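Local coordinates for protein putative metalloprotease II (Bacteroides fragilis, PDB 4ON1) that probably cleaves proteins as an extracellular zinc-dependent metalloendopeptidase related to fragilysin, at residues I107-K112 with A116-Y121; G33-I38 with Y74-Q79; D248-G253 with Q267-S272; D274-Q279 with G314-A319; G165-K170 with S326-T331. All coordinates share one frame; numbering follows the deposited sequence.

Contact 1. Residues I107-K112 with A116-Y121; sequences IVYKDK and AEIANY
Ile118, on the first half of helix 112-126, sets its CG1 over one face of the Tyr109 ring at the end of strand 102-109. This is a CH-pi contact: CG1 stands 3.7 Å from the ring centroid and 17° off the normal, somewhat off centre, with CE1 as the nearest ring atom at 3.6 Å. CD1 continues toward the phenol end, 3.7 Å from Tyr109 OH. Ile118 runs nearly perpendicular to the tyrosine. Its CG1 lies anti to its own carbonyl carbon (chi1 -64°), which sends the longer branch over the ring. Both residues are buried, in the N-terminal domain of fragilysin type, where a two-residue link leads from strand to helix.

Toward solvent the contact thins out. Lys112 and Ala116 meet there through the first helical turn, Ala116 N donating to Lys112 O at 2.9 Å with an N-H...O angle of 151°. Ala116 CB is 3.6 Å from that same oxygen. The Lys112 side chain leads away to a salt bridge with Asp152, while Asp111 caps the helix by accepting from Arg114 N.

The Tyr109 hydroxyl bonds to His218 ND1 on helix 217-230, and Ile118 also packs on His218. The face contact is thus purely apolar while the hydroxyl is satisfied by the histidine, and the ring lies buried with its polar end paired.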
# COMPACT_ATOMS: atom_id res chain seq x y z
N ILE A 107 -14.66 1.22 -0.00
CA ILE A 107 -14.12 1.61 -1.30
C ILE A 107 -15.21 2.24 -2.17
O ILE A 107 -16.28 1.65 -2.36
CB ILE A 107 -13.50 0.38 -2.01
CG1 ILE A 107 -12.40 -0.25 -1.14
CG2 ILE A 107 -12.98 0.74 -3.40
CD1 ILE A 107 -12.19 -1.74 -1.39
N VAL A 108 -14.94 3.44 -2.67
CA VAL A 108 -15.86 4.13 -3.57
C VAL A 108 -15.12 4.64 -4.81
O VAL A 108 -14.13 5.34 -4.70
CB VAL A 108 -16.57 5.33 -2.87
CG1 VAL A 108 -17.58 4.84 -1.87
CG2 VAL A 108 -15.56 6.23 -2.15
N TYR A 109 -15.64 4.28 -5.99
CA TYR A 109 -15.11 4.78 -7.26
C TYR A 109 -16.04 5.81 -7.86
O TYR A 109 -17.25 5.69 -7.77
CB TYR A 109 -14.90 3.63 -8.24
CG TYR A 109 -13.57 2.92 -8.08
CD1 TYR A 109 -13.31 2.13 -6.97
CD2 TYR A 109 -12.59 3.05 -9.04
CE1 TYR A 109 -12.09 1.49 -6.82
CE2 TYR A 109 -11.38 2.41 -8.91
CZ TYR A 109 -11.13 1.63 -7.80
OH TYR A 109 -9.93 1.00 -7.68
N LYS A 110 -15.48 6.84 -8.49
CA LYS A 110 -16.31 7.90 -9.06
C LYS A 110 -17.13 7.39 -10.24
O LYS A 110 -18.32 7.68 -10.36
CB LYS A 110 -15.47 9.10 -9.49
CG LYS A 110 -16.32 10.21 -10.08
CD LYS A 110 -15.52 11.47 -10.36
CE LYS A 110 -14.36 11.19 -11.28
NZ LYS A 110 -13.61 12.43 -11.62
N ASP A 111 -16.48 6.62 -11.10
CA ASP A 111 -17.13 6.10 -12.30
C ASP A 111 -17.94 4.85 -11.97
O ASP A 111 -17.40 3.87 -11.45
CB ASP A 111 -16.09 5.80 -13.37
CG ASP A 111 -16.70 5.24 -14.64
OD1 ASP A 111 -17.05 6.04 -15.53
OD2 ASP A 111 -16.85 4.00 -14.73
N LYS A 112 -19.24 4.89 -12.25
CA LYS A 112 -20.13 3.78 -11.91
C LYS A 112 -19.73 2.46 -12.57
O LYS A 112 -19.78 1.41 -11.94
CB LYS A 112 -21.58 4.11 -12.29
CG LYS A 112 -22.51 2.90 -12.17
CD LYS A 112 -23.98 3.21 -12.39
CE LYS A 112 -24.84 1.99 -12.05
NZ LYS A 112 -26.29 2.31 -11.92
N ALA A 116 -18.57 -0.97 -10.73
CA ALA A 116 -19.19 -2.27 -10.98
C ALA A 116 -18.11 -3.32 -11.26
O ALA A 116 -18.20 -4.45 -10.78
CB ALA A 116 -20.18 -2.19 -12.15
N GLU A 117 -17.10 -2.94 -12.03
CA GLU A 117 -15.99 -3.84 -12.31
C GLU A 117 -15.24 -4.20 -11.03
O GLU A 117 -14.86 -5.36 -10.83
CB GLU A 117 -15.04 -3.22 -13.34
CG GLU A 117 -15.66 -3.11 -14.73
CD GLU A 117 -14.86 -2.20 -15.66
OE1 GLU A 117 -15.36 -1.92 -16.77
OE2 GLU A 117 -13.74 -1.78 -15.29
N ILE A 118 -15.03 -3.22 -10.17
CA ILE A 118 -14.34 -3.47 -8.91
C ILE A 118 -15.15 -4.42 -8.03
O ILE A 118 -14.61 -5.37 -7.45
CB ILE A 118 -14.08 -2.17 -8.13
CG1 ILE A 118 -13.14 -1.25 -8.92
CG2 ILE A 118 -13.46 -2.49 -6.77
CD1 ILE A 118 -11.75 -1.86 -9.16
N ALA A 119 -16.46 -4.20 -7.95
CA ALA A 119 -17.31 -5.06 -7.15
C ALA A 119 -17.31 -6.50 -7.66
O ALA A 119 -17.31 -7.44 -6.87
CB ALA A 119 -18.73 -4.52 -7.13
N ASN A 120 -17.30 -6.66 -8.98
CA ASN A 120 -17.24 -7.99 -9.59
C ASN A 120 -15.95 -8.71 -9.22
O ASN A 120 -15.95 -9.92 -8.97
CB ASN A 120 -17.35 -7.92 -11.12
CG ASN A 120 -18.70 -7.39 -11.59
OD1 ASN A 120 -19.71 -7.50 -10.90
ND2 ASN A 120 -18.71 -6.81 -12.79
N TYR A 121 -14.85 -7.97 -9.20
CA TYR A 121 -13.57 -8.53 -8.79
C TYR A 121 -13.71 -9.16 -7.40
O TYR A 121 -13.34 -10.32 -7.20
CB TYR A 121 -12.46 -7.47 -8.80
CG TYR A 121 -11.21 -7.92 -8.07
CD1 TYR A 121 -10.17 -8.54 -8.75
CD2 TYR A 121 -11.07 -7.74 -6.69
CE1 TYR A 121 -9.03 -8.97 -8.09
CE2 TYR A 121 -9.94 -8.16 -6.03
CZ TYR A 121 -8.92 -8.77 -6.73
OH TYR A 121 -7.79 -9.19 -6.07

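Contact 2. Residues G33-I38 with Y74-Q79; sequences GVLSKI and YLFEGQ
Phe76, on strand 71-78, packs against the last part of helix 28-35 and the type I beta turn Leu35-Ile38, a helix-on-strand contact in the N-terminal domain of fragilysin type. The apolar contacts come first. Leu35 CD2 sits over the centre of the Phe76 ring, 4.3 Å from its centroid and 12° off the normal, a CH-pi contact. Leu35 CB approaches the far end of the ring, 4.0 Å from CZ. From the turn, Ile38 CB lies 3.9 Å from Phe76 CE1, and its CG2 branch reaches CD1. With CG of the phenylalanine anti to the carbonyl carbon (chi1 -52°), the torsion swings the ring toward the helix end, with Leu35 over a face and Ile38 beside the CD1-CE1 edge. All three residues are buried, and both Leu35 and Ile38 also rest on Ile58 of strand 52-68.

Backbone polar groups make up the second kind of contact. Ile38 N closes the turn onto Leu35 O at 3.1 Å, and that oxygen also lies against the tip of the ring, 3.4 Å from Phe76 CZ. From within the turn, Lys37 NZ donates to Gly33 O. The carbonyl of Ile38 comes to the ring edge in plane, placing its O 3.5 Å from Phe76 CE1.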
# COMPACT_ATOMS: atom_id res chain seq x y z
N GLY A 33 -16.24 14.50 -0.91
CA GLY A 33 -16.74 15.78 -0.43
C GLY A 33 -16.18 16.11 0.94
O GLY A 33 -15.90 17.28 1.25
N VAL A 34 -16.03 15.08 1.77
CA VAL A 34 -15.42 15.24 3.09
C VAL A 34 -13.89 15.39 2.99
O VAL A 34 -13.32 16.36 3.50
CB VAL A 34 -15.77 14.05 4.01
CG1 VAL A 34 -15.00 14.13 5.32
CG2 VAL A 34 -17.27 13.99 4.26
N LEU A 35 -13.24 14.43 2.34
CA LEU A 35 -11.78 14.38 2.31
C LEU A 35 -11.12 15.58 1.62
O LEU A 35 -10.06 16.03 2.04
CB LEU A 35 -11.29 13.09 1.64
CG LEU A 35 -11.66 11.79 2.36
CD1 LEU A 35 -11.09 10.56 1.65
CD2 LEU A 35 -11.20 11.83 3.80
N SER A 36 -11.75 16.11 0.58
CA SER A 36 -11.17 17.22 -0.17
C SER A 36 -11.12 18.52 0.64
O SER A 36 -10.45 19.47 0.23
CB SER A 36 -11.95 17.46 -1.46
OG SER A 36 -13.28 17.86 -1.18
N LYS A 37 -11.83 18.58 1.76
CA LYS A 37 -11.84 19.80 2.59
C LYS A 37 -10.81 19.74 3.72
O LYS A 37 -10.68 20.68 4.51
CB LYS A 37 -13.23 20.05 3.18
CG LYS A 37 -14.31 20.35 2.15
CD LYS A 37 -15.69 20.44 2.82
CE LYS A 37 -16.78 20.70 1.79
NZ LYS A 37 -16.65 19.76 0.63
N ILE A 38 -10.09 18.63 3.81
CA ILE A 38 -9.13 18.41 4.89
C ILE A 38 -7.70 18.67 4.43
O ILE A 38 -7.19 17.94 3.57
CB ILE A 38 -9.26 16.98 5.45
CG1 ILE A 38 -10.67 16.78 6.02
CG2 ILE A 38 -8.22 16.72 6.52
CD1 ILE A 38 -11.00 15.33 6.33
N TYR A 74 -4.05 11.82 -2.29
CA TYR A 74 -3.79 12.30 -0.94
C TYR A 74 -4.08 11.23 0.11
O TYR A 74 -4.99 10.41 -0.04
CB TYR A 74 -4.62 13.57 -0.67
CG TYR A 74 -4.33 14.70 -1.65
CD1 TYR A 74 -3.15 15.42 -1.58
CD2 TYR A 74 -5.24 15.02 -2.65
CE1 TYR A 74 -2.88 16.45 -2.48
CE2 TYR A 74 -4.98 16.04 -3.55
CZ TYR A 74 -3.81 16.75 -3.46
OH TYR A 74 -3.55 17.77 -4.35
N LEU A 75 -3.26 11.21 1.15
CA LEU A 75 -3.42 10.26 2.24
C LEU A 75 -3.89 10.99 3.49
O LEU A 75 -3.56 12.16 3.69
CB LEU A 75 -2.11 9.52 2.52
CG LEU A 75 -1.49 8.71 1.38
CD1 LEU A 75 -0.25 7.96 1.84
CD2 LEU A 75 -2.51 7.72 0.83
N PHE A 76 -4.65 10.29 4.33
CA PHE A 76 -5.16 10.86 5.56
C PHE A 76 -5.03 9.82 6.65
O PHE A 76 -5.03 8.63 6.36
CB PHE A 76 -6.62 11.29 5.42
CG PHE A 76 -6.89 12.18 4.24
CD1 PHE A 76 -6.98 13.56 4.41
CD2 PHE A 76 -7.07 11.65 2.97
CE1 PHE A 76 -7.23 14.40 3.33
CE2 PHE A 76 -7.33 12.47 1.89
CZ PHE A 76 -7.41 13.85 2.07
N GLU A 77 -4.91 10.26 7.90
CA GLU A 77 -4.84 9.33 9.02
C GLU A 77 -5.46 9.91 10.30
O GLU A 77 -5.51 11.12 10.50
CB GLU A 77 -3.40 8.91 9.29
CG GLU A 77 -2.52 10.03 9.84
CD GLU A 77 -1.07 9.60 10.01
OE1 GLU A 77 -0.78 8.38 9.90
OE2 GLU A 77 -0.21 10.48 10.25
N GLY A 78 -5.93 9.00 11.14
CA GLY A 78 -6.44 9.31 12.46
C GLY A 78 -5.36 9.81 13.39
O GLY A 78 -4.19 9.45 13.25
N GLN A 79 -5.76 10.65 14.34
CA GLN A 79 -4.80 11.30 15.22
C GLN A 79 -4.20 10.46 16.34
O GLN A 79 -2.98 10.41 16.49
CB GLN A 79 -5.45 12.54 15.82
CG GLN A 79 -5.44 13.66 14.85
CD GLN A 79 -4.13 13.70 14.10
OE1 GLN A 79 -4.06 13.36 12.93
NE2 GLN A 79 -3.07 14.12 14.79

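Contact 3. Residues D248-G253 with Q267-S272; sequences DSSHKG and QNYLRS
An ST turn just beyond strand 240-248 receives Tyr269 of helix 259-271, in the metallopeptidase part of the chain and away from the zinc. Ser249 OG accepts from His251 N at 3.0 Å, and the same oxygen is bonded to Lys209 O. The chain bent in this way presents the backbone N-H of Ser250 and the side chain of His251 to the tyrosine.

Tyr269 has CG anti to its backbone N (chi1 173°), a torsion that sends the ring out from the helix to the loop. Its hydroxyl accepts from Ser250 N at 3.0 Å, and the N-H...O angle of 170° makes the bond nearly straight. Over the ring, His251 CB stands almost exactly above the centre, 3.5 Å from the centroid: a close CH-pi contact. The imidazole itself leans at 35° to the phenol plane, and the two side chains run antiparallel to one another, bringing His251 ND1 to 3.7 Å from Tyr269 CB. Ser249 CB comes up beside the hydroxyl end of the ring.

His251 is buried and also packs on Leu286 of strand 284-288, whereas Ser250 lies on the exposed side. The Ser250 hydroxyl comes to the edge of the tyrosine ring there. One water bridges the pair, 2.6 Å from Ser250 OG and 2.6 Å from Tyr269 OH.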
# COMPACT_ATOMS: atom_id res chain seq x y z
N ASP A 248 1.96 2.99 -15.70
CA ASP A 248 1.66 1.81 -16.49
C ASP A 248 2.89 1.40 -17.30
O ASP A 248 3.76 2.21 -17.59
CB ASP A 248 0.47 2.03 -17.42
CG ASP A 248 -0.85 2.12 -16.67
OD1 ASP A 248 -1.29 1.09 -16.12
OD2 ASP A 248 -1.44 3.22 -16.63
N SER A 249 2.94 0.12 -17.67
CA SER A 249 4.02 -0.42 -18.48
C SER A 249 3.45 -1.31 -19.56
O SER A 249 2.25 -1.55 -19.61
CB SER A 249 5.00 -1.22 -17.63
OG SER A 249 4.47 -2.51 -17.41
N SER A 250 4.32 -1.79 -20.44
CA SER A 250 3.91 -2.81 -21.39
C SER A 250 4.62 -4.12 -21.05
O SER A 250 4.79 -4.99 -21.89
CB SER A 250 4.22 -2.37 -22.83
OG SER A 250 5.61 -2.39 -23.08
N HIS A 251 5.04 -4.24 -19.79
CA HIS A 251 5.75 -5.44 -19.35
C HIS A 251 4.78 -6.45 -18.75
O HIS A 251 4.11 -6.17 -17.76
CB HIS A 251 6.83 -5.09 -18.33
CG HIS A 251 7.51 -6.29 -17.74
ND1 HIS A 251 8.36 -7.10 -18.46
CD2 HIS A 251 7.47 -6.80 -16.48
CE1 HIS A 251 8.81 -8.06 -17.68
NE2 HIS A 251 8.29 -7.91 -16.48
N LYS A 252 4.70 -7.62 -19.39
CA LYS A 252 3.85 -8.72 -18.92
C LYS A 252 4.65 -9.82 -18.23
O LYS A 252 5.87 -9.90 -18.40
CB LYS A 252 3.08 -9.33 -20.10
CG LYS A 252 2.28 -8.32 -20.91
CD LYS A 252 1.68 -8.99 -22.14
CE LYS A 252 1.03 -7.99 -23.07
NZ LYS A 252 0.52 -8.63 -24.32
N GLY A 253 3.96 -10.67 -17.47
CA GLY A 253 4.58 -11.82 -16.83
C GLY A 253 3.61 -13.00 -16.78
O GLY A 253 2.40 -12.81 -16.93
N GLN A 267 13.76 -6.11 -14.53
CA GLN A 267 14.89 -5.19 -14.63
C GLN A 267 15.40 -5.02 -16.06
O GLN A 267 15.74 -3.92 -16.48
CB GLN A 267 16.02 -5.66 -13.72
CG GLN A 267 15.73 -5.42 -12.22
CD GLN A 267 16.81 -6.04 -11.34
OE1 GLN A 267 17.00 -7.25 -11.34
NE2 GLN A 267 17.52 -5.20 -10.59
N ASN A 268 15.45 -6.12 -16.81
CA ASN A 268 15.82 -6.03 -18.21
C ASN A 268 14.82 -5.17 -18.99
O ASN A 268 15.21 -4.41 -19.87
CB ASN A 268 15.95 -7.41 -18.83
CG ASN A 268 17.25 -8.10 -18.44
OD1 ASN A 268 18.23 -7.44 -18.08
ND2 ASN A 268 17.26 -9.43 -18.52
N TYR A 269 13.54 -5.28 -18.67
CA TYR A 269 12.55 -4.40 -19.29
C TYR A 269 12.84 -2.93 -18.99
O TYR A 269 12.83 -2.09 -19.89
CB TYR A 269 11.14 -4.75 -18.83
CG TYR A 269 10.09 -3.78 -19.33
CD1 TYR A 269 9.56 -3.87 -20.61
CD2 TYR A 269 9.62 -2.76 -18.50
CE1 TYR A 269 8.60 -2.97 -21.06
CE2 TYR A 269 8.67 -1.85 -18.93
CZ TYR A 269 8.16 -1.97 -20.21
OH TYR A 269 7.21 -1.06 -20.64
N LEU A 270 13.12 -2.62 -17.73
CA LEU A 270 13.38 -1.24 -17.31
C LEU A 270 14.57 -0.64 -18.06
O LEU A 270 14.55 0.54 -18.42
CB LEU A 270 13.65 -1.16 -15.81
CG LEU A 270 12.49 -1.56 -14.88
CD1 LEU A 270 12.95 -1.54 -13.43
CD2 LEU A 270 11.29 -0.65 -15.07
N ARG A 271 15.58 -1.46 -18.30
CA ARG A 271 16.84 -0.98 -18.86
C ARG A 271 16.73 -0.55 -20.31
O ARG A 271 17.58 0.19 -20.80
CB ARG A 271 17.92 -2.05 -18.70
CG ARG A 271 18.46 -2.10 -17.28
CD ARG A 271 19.16 -3.41 -16.95
NE ARG A 271 19.61 -3.38 -15.56
CZ ARG A 271 19.78 -4.45 -14.80
NH1 ARG A 271 19.54 -5.66 -15.28
NH2 ARG A 271 20.18 -4.30 -13.54
N SER A 272 15.69 -0.99 -21.01
CA SER A 272 15.48 -0.56 -22.39
C SER A 272 14.17 0.19 -22.55
O SER A 272 13.73 0.44 -23.67
CB SER A 272 15.52 -1.76 -23.34
OG SER A 272 14.56 -2.72 -22.97
O HOH W 1 7.50 -0.61 -23.17

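Contact 4. Residues D274-Q279 with G314-A319; sequences DEVKGQ and GNFEVA
The backbone of 274-279 closes a type II beta turn from Val276 to Gln279, with Gln279 N bonded to Val276 O at 3.0 Å and Gly278 taking the positive phi of 79° that such a turn asks for; Phe316, whose own phi is positive as well, comes up to it from the loop 314-319. The ring meets the turn mostly end-on. Val276 O lies at the ring edge in plane, 3.6 Å from Phe316 CZ, so the oxygen that closes the turn also faces aromatic C-H. Gln279 O approaches obliquely, 3.7 Å from Phe316 CE1.

The side-chain contact is apolar: Val276 CG2 is 3.8 Å from Phe316 CE1 and equally near CZ. This methyl is the branch set between the backbone N and the carbonyl carbon, since CG1 takes the place anti to the carbonyl carbon (chi1 -66°). Gln279 turns its amide away and bonds through OE1 to Lys282.

Around this pair the peptidase part closes in. Phe316 meets Tyr284, at the start of strand 284-288, edge-to-face, and packs on Leu270 and Arg271 of helix 259-271. Its backbone pairs with Asp280, while Ala319, which opens strand 319-323, rests on Leu263 and Gln267 of that helix.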
# COMPACT_ATOMS: atom_id res chain seq x y z
N ASP A 274 12.25 3.41 -22.70
CA ASP A 274 12.60 4.81 -22.94
C ASP A 274 11.82 5.76 -22.03
O ASP A 274 12.27 6.88 -21.77
CB ASP A 274 12.39 5.16 -24.42
CG ASP A 274 10.95 5.03 -24.86
OD1 ASP A 274 10.21 4.21 -24.27
OD2 ASP A 274 10.56 5.75 -25.80
N GLU A 275 10.67 5.31 -21.52
CA GLU A 275 9.88 6.13 -20.60
C GLU A 275 10.61 6.42 -19.27
O GLU A 275 10.27 7.38 -18.58
CB GLU A 275 8.51 5.48 -20.36
CG GLU A 275 7.48 5.82 -21.47
CD GLU A 275 6.17 5.02 -21.40
OE1 GLU A 275 5.24 5.42 -20.67
OE2 GLU A 275 6.06 4.00 -22.11
N VAL A 276 11.60 5.61 -18.92
CA VAL A 276 12.32 5.83 -17.66
C VAL A 276 13.82 6.00 -17.90
O VAL A 276 14.64 5.78 -17.00
CB VAL A 276 12.10 4.68 -16.63
CG1 VAL A 276 10.65 4.64 -16.18
CG2 VAL A 276 12.53 3.33 -17.20
N LYS A 277 14.17 6.41 -19.12
CA LYS A 277 15.55 6.67 -19.48
C LYS A 277 16.18 7.68 -18.53
O LYS A 277 15.59 8.74 -18.28
CB LYS A 277 15.65 7.23 -20.90
CG LYS A 277 17.03 7.11 -21.52
CD LYS A 277 17.02 7.58 -22.97
CE LYS A 277 16.69 9.07 -23.03
NZ LYS A 277 16.45 9.59 -24.41
N GLY A 278 17.34 7.34 -17.98
CA GLY A 278 18.04 8.24 -17.08
C GLY A 278 17.50 8.27 -15.65
O GLY A 278 18.04 8.99 -14.81
N GLN A 279 16.46 7.50 -15.37
CA GLN A 279 15.94 7.42 -14.01
C GLN A 279 16.35 6.11 -13.34
O GLN A 279 15.56 5.49 -12.63
CB GLN A 279 14.42 7.57 -14.00
CG GLN A 279 13.90 8.82 -14.71
CD GLN A 279 12.40 8.99 -14.53
OE1 GLN A 279 11.89 9.01 -13.41
NE2 GLN A 279 11.69 9.09 -15.64
N GLY A 314 22.84 2.45 -9.36
CA GLY A 314 22.28 2.79 -10.66
C GLY A 314 21.86 1.58 -11.47
O GLY A 314 21.77 0.47 -10.94
N ASN A 315 21.58 1.81 -12.76
CA ASN A 315 21.23 0.74 -13.70
C ASN A 315 20.07 -0.14 -13.22
O ASN A 315 20.08 -1.35 -13.44
CB ASN A 315 22.45 -0.13 -14.01
CG ASN A 315 22.23 -1.04 -15.21
OD1 ASN A 315 22.51 -2.24 -15.16
ND2 ASN A 315 21.68 -0.48 -16.28
N PHE A 316 19.10 0.48 -12.55
CA PHE A 316 17.89 -0.23 -12.12
C PHE A 316 18.20 -1.46 -11.26
O PHE A 316 17.45 -2.43 -11.26
CB PHE A 316 17.06 -0.63 -13.35
CG PHE A 316 16.71 0.53 -14.25
CD1 PHE A 316 15.64 1.36 -13.94
CD2 PHE A 316 17.46 0.80 -15.38
CE1 PHE A 316 15.32 2.44 -14.75
CE2 PHE A 316 17.15 1.89 -16.20
CZ PHE A 316 16.07 2.70 -15.88
N GLU A 317 19.30 -1.40 -10.52
CA GLU A 317 19.70 -2.52 -9.67
C GLU A 317 18.85 -2.64 -8.42
O GLU A 317 18.80 -3.70 -7.80
CB GLU A 317 21.18 -2.40 -9.29
CG GLU A 317 22.13 -2.75 -10.42
CD GLU A 317 23.54 -2.29 -10.15
OE1 GLU A 317 23.86 -1.97 -8.98
OE2 GLU A 317 24.34 -2.24 -11.11
N VAL A 318 18.21 -1.54 -8.03
CA VAL A 318 17.33 -1.56 -6.87
C VAL A 318 15.90 -1.76 -7.32
O VAL A 318 15.27 -0.86 -7.86
CB VAL A 318 17.42 -0.26 -6.03
CG1 VAL A 318 16.44 -0.31 -4.86
CG2 VAL A 318 18.84 -0.04 -5.53
N ALA A 319 15.39 -2.97 -7.13
CA ALA A 319 14.07 -3.31 -7.64
C ALA A 319 13.43 -4.40 -6.82
O ALA A 319 14.09 -5.12 -6.07
CB ALA A 319 14.15 -3.73 -9.11

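Contact 5. Residues G165-K170 with S326-T331; sequences GNNPFK and SSHPYT
Asn167 points its amide at the chain between Ser327 and His328, so that ND2 meets both a backbone oxygen and an aromatic face. The nitrogen lies 2.9 Å from Ser327 O and 3.2 Å from Ser327 CB, and the carbonyl side of the amide, OD1, runs alongside that same CB at 3.6 Å. Over the imidazole, ND2 stands 3.8 Å above the plane of His328, away from the ring centre, with CE1 its nearest ring atom at 3.9 Å. The asparagine holds CG anti to its carbonyl carbon (chi1 -79°), which carries the amide across from the loop after helix 160-165. His328 brings its ring back toward this loop although its CB sets off in another direction.

Tyr356 completes the arrangement: its hydroxyl bonds to Asn167 ND2, and its ring meets that of His328. Ser327 OG is bonded to Tyr126 of helix 112-126.

This joins the chain ahead of the zinc ligand Asp176 to the loop leading into helix 331-340, which carries zinc ligands His334 and His338 in an HExxH pattern. The His328 side chain is about 12 Å from the zinc. The amide's hydrogen bond to the Tyr356 hydroxyl, with Ser327 O close by, makes a polar join between the two loops, outside the metal's first shell.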
# COMPACT_ATOMS: atom_id res chain seq x y z
N GLY A 165 -7.49 -14.04 7.02
CA GLY A 165 -7.68 -15.28 7.76
C GLY A 165 -7.98 -16.50 6.90
O GLY A 165 -7.78 -17.63 7.34
N ASN A 166 -8.46 -16.26 5.68
CA ASN A 166 -8.77 -17.35 4.76
C ASN A 166 -7.61 -17.69 3.82
O ASN A 166 -7.73 -18.58 2.97
CB ASN A 166 -10.02 -17.01 3.94
CG ASN A 166 -11.30 -17.25 4.72
OD1 ASN A 166 -11.39 -16.96 5.91
ND2 ASN A 166 -12.30 -17.81 4.05
N ASN A 167 -6.50 -16.98 3.96
CA ASN A 167 -5.31 -17.23 3.15
C ASN A 167 -4.51 -18.47 3.57
O ASN A 167 -4.41 -18.76 4.76
CB ASN A 167 -4.36 -16.04 3.19
CG ASN A 167 -4.78 -14.92 2.28
OD1 ASN A 167 -5.50 -15.13 1.30
ND2 ASN A 167 -4.32 -13.71 2.58
N PRO A 168 -3.95 -19.19 2.59
CA PRO A 168 -3.09 -20.34 2.86
C PRO A 168 -1.67 -19.92 3.24
O PRO A 168 -1.39 -18.73 3.38
CB PRO A 168 -3.10 -21.11 1.52
CG PRO A 168 -4.24 -20.51 0.72
CD PRO A 168 -4.29 -19.09 1.16
N PHE A 169 -0.79 -20.91 3.41
CA PHE A 169 0.64 -20.71 3.66
C PHE A 169 0.97 -19.96 4.96
O PHE A 169 2.12 -19.55 5.17
CB PHE A 169 1.29 -19.98 2.47
CG PHE A 169 1.02 -20.64 1.14
CD1 PHE A 169 1.71 -21.78 0.77
CD2 PHE A 169 0.10 -20.09 0.26
CE1 PHE A 169 1.47 -22.39 -0.46
CE2 PHE A 169 -0.15 -20.69 -0.97
CZ PHE A 169 0.54 -21.84 -1.33
N LYS A 170 -0.03 -19.79 5.82
CA LYS A 170 0.18 -19.14 7.10
C LYS A 170 1.13 -19.94 7.99
O LYS A 170 0.91 -21.13 8.23
CB LYS A 170 -1.15 -18.91 7.82
CG LYS A 170 -1.02 -18.45 9.26
CD LYS A 170 -2.33 -18.57 10.01
CE LYS A 170 -2.17 -18.17 11.47
NZ LYS A 170 -3.44 -18.28 12.23
N SER A 326 -5.48 -7.23 -1.70
CA SER A 326 -6.01 -6.90 -0.38
C SER A 326 -5.74 -7.97 0.67
O SER A 326 -5.68 -7.68 1.86
CB SER A 326 -7.53 -6.67 -0.47
OG SER A 326 -7.85 -5.70 -1.44
N SER A 327 -5.59 -9.21 0.22
CA SER A 327 -5.26 -10.33 1.09
C SER A 327 -3.84 -10.22 1.62
O SER A 327 -3.49 -10.89 2.59
CB SER A 327 -5.43 -11.66 0.35
OG SER A 327 -6.75 -11.79 -0.14
N HIS A 328 -3.02 -9.42 0.96
CA HIS A 328 -1.64 -9.22 1.37
C HIS A 328 -1.30 -7.73 1.47
O HIS A 328 -0.47 -7.22 0.72
CB HIS A 328 -0.69 -9.91 0.39
CG HIS A 328 -0.95 -11.37 0.25
ND1 HIS A 328 -0.47 -12.30 1.15
CD2 HIS A 328 -1.65 -12.07 -0.67
CE1 HIS A 328 -0.86 -13.51 0.78
NE2 HIS A 328 -1.58 -13.40 -0.32
N PRO A 329 -1.95 -7.04 2.42
CA PRO A 329 -1.98 -5.57 2.43
C PRO A 329 -0.64 -4.88 2.73
O PRO A 329 -0.54 -3.69 2.46
CB PRO A 329 -3.00 -5.25 3.52
CG PRO A 329 -2.90 -6.43 4.47
CD PRO A 329 -2.68 -7.62 3.57
N TYR A 330 0.34 -5.58 3.28
CA TYR A 330 1.57 -4.90 3.70
C TYR A 330 2.79 -5.40 2.94
O TYR A 330 3.93 -5.14 3.34
CB TYR A 330 1.78 -5.08 5.21
CG TYR A 330 0.57 -4.69 6.03
CD1 TYR A 330 -0.18 -3.57 5.69
CD2 TYR A 330 0.16 -5.46 7.11
CE1 TYR A 330 -1.30 -3.21 6.42
CE2 TYR A 330 -0.96 -5.11 7.85
CZ TYR A 330 -1.67 -3.98 7.50
OH TYR A 330 -2.78 -3.63 8.23
N THR A 331 2.55 -6.12 1.85
CA THR A 331 3.63 -6.79 1.13
C THR A 331 4.58 -5.79 0.48
O THR A 331 5.80 -5.99 0.48
CB THR A 331 3.08 -7.74 0.06
OG1 THR A 331 2.33 -8.77 0.70
CG2 THR A 331 4.22 -8.39 -0.74

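Following the chain from the N terminus, contact 2 closes first, joining helix 28-35 to strand 71-78 over 35 intervening residues. Contact 1 follows in series, a short strand-to-helix closure in the same N-terminal domain; the two do not touch. Contact 5 then spans the longest loop, from 165-170 to 326-331, and contacts 3 and 4 are nested inside it, one after the other. Those two touch: Gln267 NE2 reaches Phe316 O at 2.8 Å, and Arg271 NH2 reaches Asn315 O, so helix 259-271, one side of contact 3, also holds the loop of contact 4. Contact 5 links the segment after helix 160-165 to the approach to the zinc-binding helix, about 5 Å from contact 1 at the nearest atoms.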